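Local coordinates for protein cysteine synthase 3 (Entamoeba histolytica, PDB 6KR5) that probably catalyses the pyridoxal-phosphate-dependent synthesis of L-cysteine from O-acetyl-L-serine and sulfide, as an O-acetylserine sulfhydrylase, at residues B[201-205]-B[247-252]; B[261-266]-B[282-286]. Residues are numbered along the deposited sequence.

Contact 1: residues B[201-205]-B[247-252]; sequences GENLK and KKEVVD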
loop_
_atom_site.group_PDB
_atom_site.type_symbol
_atom_site.label_atom_id
_atom_site.label_comp_id
_atom_site.label_asym_id
_atom_site.label_seq_id
_atom_site.Cartn_x
_atom_site.Cartn_y
_atom_site.Cartn_z
ATOM N N GLY B 201 -8.550 8.990 -20.999
ATOM C CA GLY B 201 -9.377 9.920 -21.749
ATOM C C GLY B 201 -9.863 9.331 -23.060
ATOM O O GLY B 201 -11.051 9.405 -23.385
ATOM N N GLU B 202 -8.955 8.709 -23.819
ATOM C CA GLU B 202 -9.360 8.125 -25.098
ATOM C C GLU B 202 -10.370 7.005 -24.899
ATOM O O GLU B 202 -11.349 6.898 -25.651
ATOM C CB GLU B 202 -8.140 7.611 -25.861
ATOM C CG GLU B 202 -7.300 8.708 -26.500
ATOM C CD GLU B 202 -6.168 8.168 -27.351
ATOM O OE1 GLU B 202 -5.629 7.088 -27.020
ATOM O OE2 GLU B 202 -5.808 8.833 -28.349
ATOM N N ASN B 203 -10.157 6.160 -23.887
ATOM C CA ASN B 203 -11.019 4.996 -23.733
ATOM C C ASN B 203 -12.365 5.359 -23.122
ATOM O O ASN B 203 -13.372 4.715 -23.440
ATOM C CB ASN B 203 -10.315 3.926 -22.902
ATOM C CG ASN B 203 -9.306 3.145 -23.708
ATOM O OD1 ASN B 203 -9.669 2.394 -24.613
ATOM N ND2 ASN B 203 -8.030 3.316 -23.386
ATOM N N LEU B 204 -12.420 6.376 -22.260
ATOM C CA LEU B 204 -13.723 6.841 -21.799
ATOM C C LEU B 204 -14.479 7.536 -22.925
ATOM O O LEU B 204 -15.693 7.352 -23.067
ATOM C CB LEU B 204 -13.569 7.771 -20.597
ATOM C CG LEU B 204 -13.186 7.087 -19.281
ATOM C CD1 LEU B 204 -13.065 8.115 -18.164
ATOM C CD2 LEU B 204 -14.209 6.017 -18.928
ATOM N N LYS B 205 -13.781 8.327 -23.746
ATOM C CA LYS B 205 -14.486 9.072 -24.786
ATOM C C LYS B 205 -15.035 8.147 -25.865
ATOM O O LYS B 205 -16.033 8.482 -26.513
ATOM C CB LYS B 205 -13.570 10.136 -25.396
ATOM C CG LYS B 205 -13.634 11.476 -24.669
ATOM C CD LYS B 205 -12.582 12.464 -25.181
ATOM C CE LYS B 205 -12.846 13.846 -24.595
ATOM N NZ LYS B 205 -11.766 14.824 -24.889
ATOM N N LYS B 247 -1.364 13.810 -26.370
ATOM C CA LYS B 247 -2.149 14.171 -27.554
ATOM C C LYS B 247 -3.085 15.296 -27.138
ATOM O O LYS B 247 -4.096 15.038 -26.483
ATOM C CB LYS B 247 -2.954 12.992 -28.082
ATOM C CG LYS B 247 -2.188 11.879 -28.708
ATOM C CD LYS B 247 -3.142 10.715 -28.956
ATOM C CE LYS B 247 -2.904 10.056 -30.295
ATOM N NZ LYS B 247 -3.907 8.982 -30.540
ATOM N N LYS B 248 -2.770 16.531 -27.543
ATOM C CA LYS B 248 -3.536 17.680 -27.073
ATOM C C LYS B 248 -5.013 17.575 -27.432
ATOM O O LYS B 248 -5.865 18.094 -26.696
ATOM C CB LYS B 248 -2.942 18.970 -27.642
ATOM C CG LYS B 248 -3.011 19.056 -29.155
ATOM C CD LYS B 248 -2.517 20.406 -29.645
ATOM C CE LYS B 248 -2.551 20.479 -31.166
ATOM N NZ LYS B 248 -1.818 19.345 -31.796
ATOM N N GLU B 249 -5.341 16.905 -28.542
ATOM C CA GLU B 249 -6.734 16.831 -28.967
ATOM C C GLU B 249 -7.595 15.980 -28.036
ATOM O O GLU B 249 -8.821 16.104 -28.079
ATOM C CB GLU B 249 -6.819 16.297 -30.396
ATOM C CG GLU B 249 -6.387 14.858 -30.558
ATOM C CD GLU B 249 -4.913 14.705 -30.914
ATOM O OE1 GLU B 249 -4.160 15.705 -30.851
ATOM O OE2 GLU B 249 -4.506 13.573 -31.259
ATOM N N VAL B 250 -6.991 15.136 -27.192
ATOM C CA VAL B 250 -7.748 14.347 -26.217
ATOM C C VAL B 250 -8.108 15.165 -24.987
ATOM O O VAL B 250 -9.068 14.830 -24.269
ATOM C CB VAL B 250 -6.929 13.104 -25.815
ATOM C CG1 VAL B 250 -7.654 12.225 -24.781
ATOM C CG2 VAL B 250 -6.592 12.284 -27.039
ATOM N N VAL B 251 -7.361 16.229 -24.722
ATOM C CA VAL B 251 -7.465 16.978 -23.473
ATOM C C VAL B 251 -8.345 18.202 -23.685
ATOM O O VAL B 251 -8.136 18.972 -24.631
ATOM C CB VAL B 251 -6.072 17.384 -22.968
ATOM C CG1 VAL B 251 -6.176 18.259 -21.730
ATOM C CG2 VAL B 251 -5.225 16.138 -22.709
ATOM N N ASP B 252 -9.308 18.399 -22.791
ATOM C CA ASP B 252 -10.240 19.513 -22.897
ATOM C C ASP B 252 -9.845 20.726 -22.071
ATOM O O ASP B 252 -10.262 21.846 -22.399
ATOM C CB ASP B 252 -11.633 19.055 -22.469
ATOM C CG ASP B 252 -12.156 17.974 -23.358
ATOM O OD1 ASP B 252 -12.269 18.240 -24.573
ATOM O OD2 ASP B 252 -12.401 16.853 -22.863
HETATM O O HOH W 1 -2.896 7.150 -27.901
HETATM O O HOH W 2 -11.359 14.991 -27.598
HETATM O O HOH W 3 -14.332 16.950 -25.942
#

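Contact 2: residues B[261-266]-B[282-286]; sequences DAWKMA and GAAIL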
loop_
_atom_site.group_PDB
_atom_site.type_symbol
_atom_site.label_atom_id
_atom_site.label_comp_id
_atom_site.label_asym_id
_atom_site.label_seq_id
_atom_site.Cartn_x
_atom_site.Cartn_y
_atom_site.Cartn_z
ATOM N N ASP B 261 0.247 24.412 -3.028
ATOM C CA ASP B 261 -1.166 24.064 -2.915
ATOM C C ASP B 261 -1.371 22.560 -3.043
ATOM O O ASP B 261 -2.219 21.979 -2.352
ATOM C CB ASP B 261 -1.985 24.803 -3.976
ATOM C CG ASP B 261 -2.066 26.297 -3.729
ATOM O OD1 ASP B 261 -1.580 26.760 -2.671
ATOM O OD2 ASP B 261 -2.623 27.009 -4.604
ATOM N N ALA B 262 -0.608 21.908 -3.926
ATOM C CA ALA B 262 -0.700 20.453 -4.025
ATOM C C ALA B 262 -0.368 19.791 -2.692
ATOM O O ALA B 262 -1.056 18.855 -2.260
ATOM C CB ALA B 262 0.235 19.949 -5.131
ATOM N N TRP B 263 0.686 20.260 -2.026
ATOM C CA TRP B 263 1.071 19.679 -0.748
ATOM C C TRP B 263 0.015 19.947 0.314
ATOM O O TRP B 263 -0.343 19.052 1.086
ATOM C CB TRP B 263 2.403 20.241 -0.282
ATOM C CG TRP B 263 3.552 19.932 -1.150
ATOM C CD1 TRP B 263 3.635 18.968 -2.122
ATOM C CD2 TRP B 263 4.819 20.589 -1.121
ATOM N NE1 TRP B 263 4.890 18.998 -2.704
ATOM C CE2 TRP B 263 5.630 19.982 -2.104
ATOM C CE3 TRP B 263 5.341 21.647 -0.369
ATOM C CZ2 TRP B 263 6.941 20.384 -2.335
ATOM C CZ3 TRP B 263 6.640 22.050 -0.605
ATOM C CH2 TRP B 263 7.422 21.423 -1.584
ATOM N N LYS B 264 -0.464 21.196 0.387
ATOM C CA LYS B 264 -1.502 21.534 1.356
ATOM C C LYS B 264 -2.766 20.710 1.118
ATOM O O LYS B 264 -3.376 20.206 2.069
ATOM C CB LYS B 264 -1.803 23.031 1.292
ATOM C CG LYS B 264 -2.815 23.483 2.334
ATOM C CD LYS B 264 -2.699 24.978 2.630
ATOM C CE LYS B 264 -3.163 25.812 1.465
ATOM N NZ LYS B 264 -2.949 27.278 1.668
ATOM N N MET B 265 -3.167 20.550 -0.149
ATOM C CA MET B 265 -4.316 19.702 -0.454
ATOM C C MET B 265 -4.104 18.272 0.035
ATOM O O MET B 265 -5.014 17.668 0.617
ATOM C CB MET B 265 -4.596 19.707 -1.956
ATOM C CG MET B 265 -5.894 19.003 -2.308
ATOM S SD MET B 265 -7.328 20.092 -2.065
ATOM C CE MET B 265 -8.080 19.358 -0.619
ATOM N N ALA B 266 -2.914 17.708 -0.200
ATOM C CA ALA B 266 -2.651 16.335 0.227
ATOM C C ALA B 266 -2.780 16.197 1.735
ATOM O O ALA B 266 -3.335 15.210 2.227
ATOM C CB ALA B 266 -1.261 15.901 -0.234
ATOM N N GLY B 282 -2.546 15.216 -4.425
ATOM C CA GLY B 282 -2.978 16.512 -3.929
ATOM C C GLY B 282 -3.227 17.499 -5.054
ATOM O O GLY B 282 -4.211 18.247 -5.031
ATOM N N ALA B 283 -2.346 17.502 -6.064
ATOM C CA ALA B 283 -2.538 18.387 -7.208
ATOM C C ALA B 283 -3.807 18.019 -7.954
ATOM O O ALA B 283 -4.637 18.884 -8.255
ATOM C CB ALA B 283 -1.325 18.334 -8.134
ATOM N N ALA B 284 -3.978 16.725 -8.247
ATOM C CA ALA B 284 -5.167 16.274 -8.957
ATOM C C ALA B 284 -6.434 16.588 -8.174
ATOM O O ALA B 284 -7.418 17.060 -8.751
ATOM C CB ALA B 284 -5.077 14.777 -9.252
ATOM N N ILE B 285 -6.430 16.341 -6.858
ATOM C CA ILE B 285 -7.639 16.581 -6.071
ATOM C C ILE B 285 -7.987 18.063 -6.072
ATOM O O ILE B 285 -9.149 18.435 -6.259
ATOM C CB ILE B 285 -7.486 16.029 -4.643
ATOM C CG1 ILE B 285 -7.597 14.506 -4.688
ATOM C CG2 ILE B 285 -8.581 16.606 -3.718
ATOM C CD1 ILE B 285 -7.254 13.790 -3.397
ATOM N N LEU B 286 -6.988 18.936 -5.902
ATOM C CA LEU B 286 -7.297 20.366 -5.899
ATOM C C LEU B 286 -7.862 20.805 -7.246
ATOM O O LEU B 286 -8.847 21.552 -7.297
ATOM C CB LEU B 286 -6.059 21.182 -5.533
ATOM C CG LEU B 286 -6.263 22.698 -5.549
ATOM C CD1 LEU B 286 -7.434 23.090 -4.661
ATOM C CD2 LEU B 286 -5.001 23.391 -5.094
#

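Contact 1: residues B[201-205]-B[247-252]
Lys205, one turn on from Gly201 in helix 195-207, sends an extended side chain across to the 247-252 loop, and its ammonium group is richly supplied with acceptors. NZ of Lys205 donates to the carbonyl O of Val250 at 2.8 Å and forms a salt bridge with OD2 of Asp252 at 2.9 Å. A water 2.7 Å from NZ of Lys205 passes a hydrogen bond on to the carbonyl O of Glu249. Asp252 OD2 also accepts from the backbone N of Val213, at the start of strand 212-218. The loop leads into edge strand 253-257 of the six-stranded sheet in this fold type II PLP enzyme, so Lys205 ties a helix to the approach of that strand. At the other end, Glu202 OE2 pairs with Lys247 NZ at 2.9 Å, while a water donates to Glu202 OE1. Between the two salt bridges sits buried Val250: its CG2 meets Glu202 CG at 3.7 Å, and its CG1 lies 4.0 Å from Gly201 C, where the missing side chain leaves room.

Contact 2: residues B[261-266]-B[282-286]
Helices 259-273 and 279-292 cross almost at right angles, 87° between the two short segments, with their axes only 7.6 Å apart. Small residues make this closeness possible. Gly282 lies directly against the backbone of the other helix: its CA is 3.5 Å from Ala262 O, in a CA-H...O contact, and 3.9 Å from Ala266 N. A beta carbon there would clash with both of these backbone atoms. Beside it the methyl groups of Ala262 and Ala283 touch, CB to CB at 3.7 Å, small enough to leave the backbones close together.

Larger side chains fill the space beyond this tight crossing. Met265 is the bump that fills the hollow between Gly282, Ile285 and Leu286, its CG 3.3 Å from Gly282 O and 3.9 Å from Ile285 CG2, while its SD lies 3.9 Å from Leu286 CB; the flexible thioether chain can bend to follow this surface. Leu286 answers from the other helix, with CD2 3.5 Å from Asp261 CB.

Ile257 of strand 253-257 packs against Ala262, Ala283 and Leu286, and C-terminal helix 327-335 brings Leu334 onto Asp261 and Met265 and Leu335 onto Leu286, so strand and terminal helix both pack against the crossing.

Overall arrangement
Contact 1 comes first along the chain, and strand 253-257 leads from it to contact 2: the 247-252 loop enters this edge strand of the six-stranded sheet, and helix 259-273 follows it. Their centres are 23 Å apart and their nearest atoms about 13 Å, so the contacts do not touch. Contact 2 is the more deeply buried. Both belong to the domain built on the six-stranded sheet, contact 1 through helix 195-207 and contact 2 through helices 259-273 and 279-292. Bound PLP lies about 11 Å from Gly201 in contact 1 and about 8 Å from the side chain of Ala283 in contact 2, so both lie in the PLP-binding fold, but neither of these residues touches the cofactor directly.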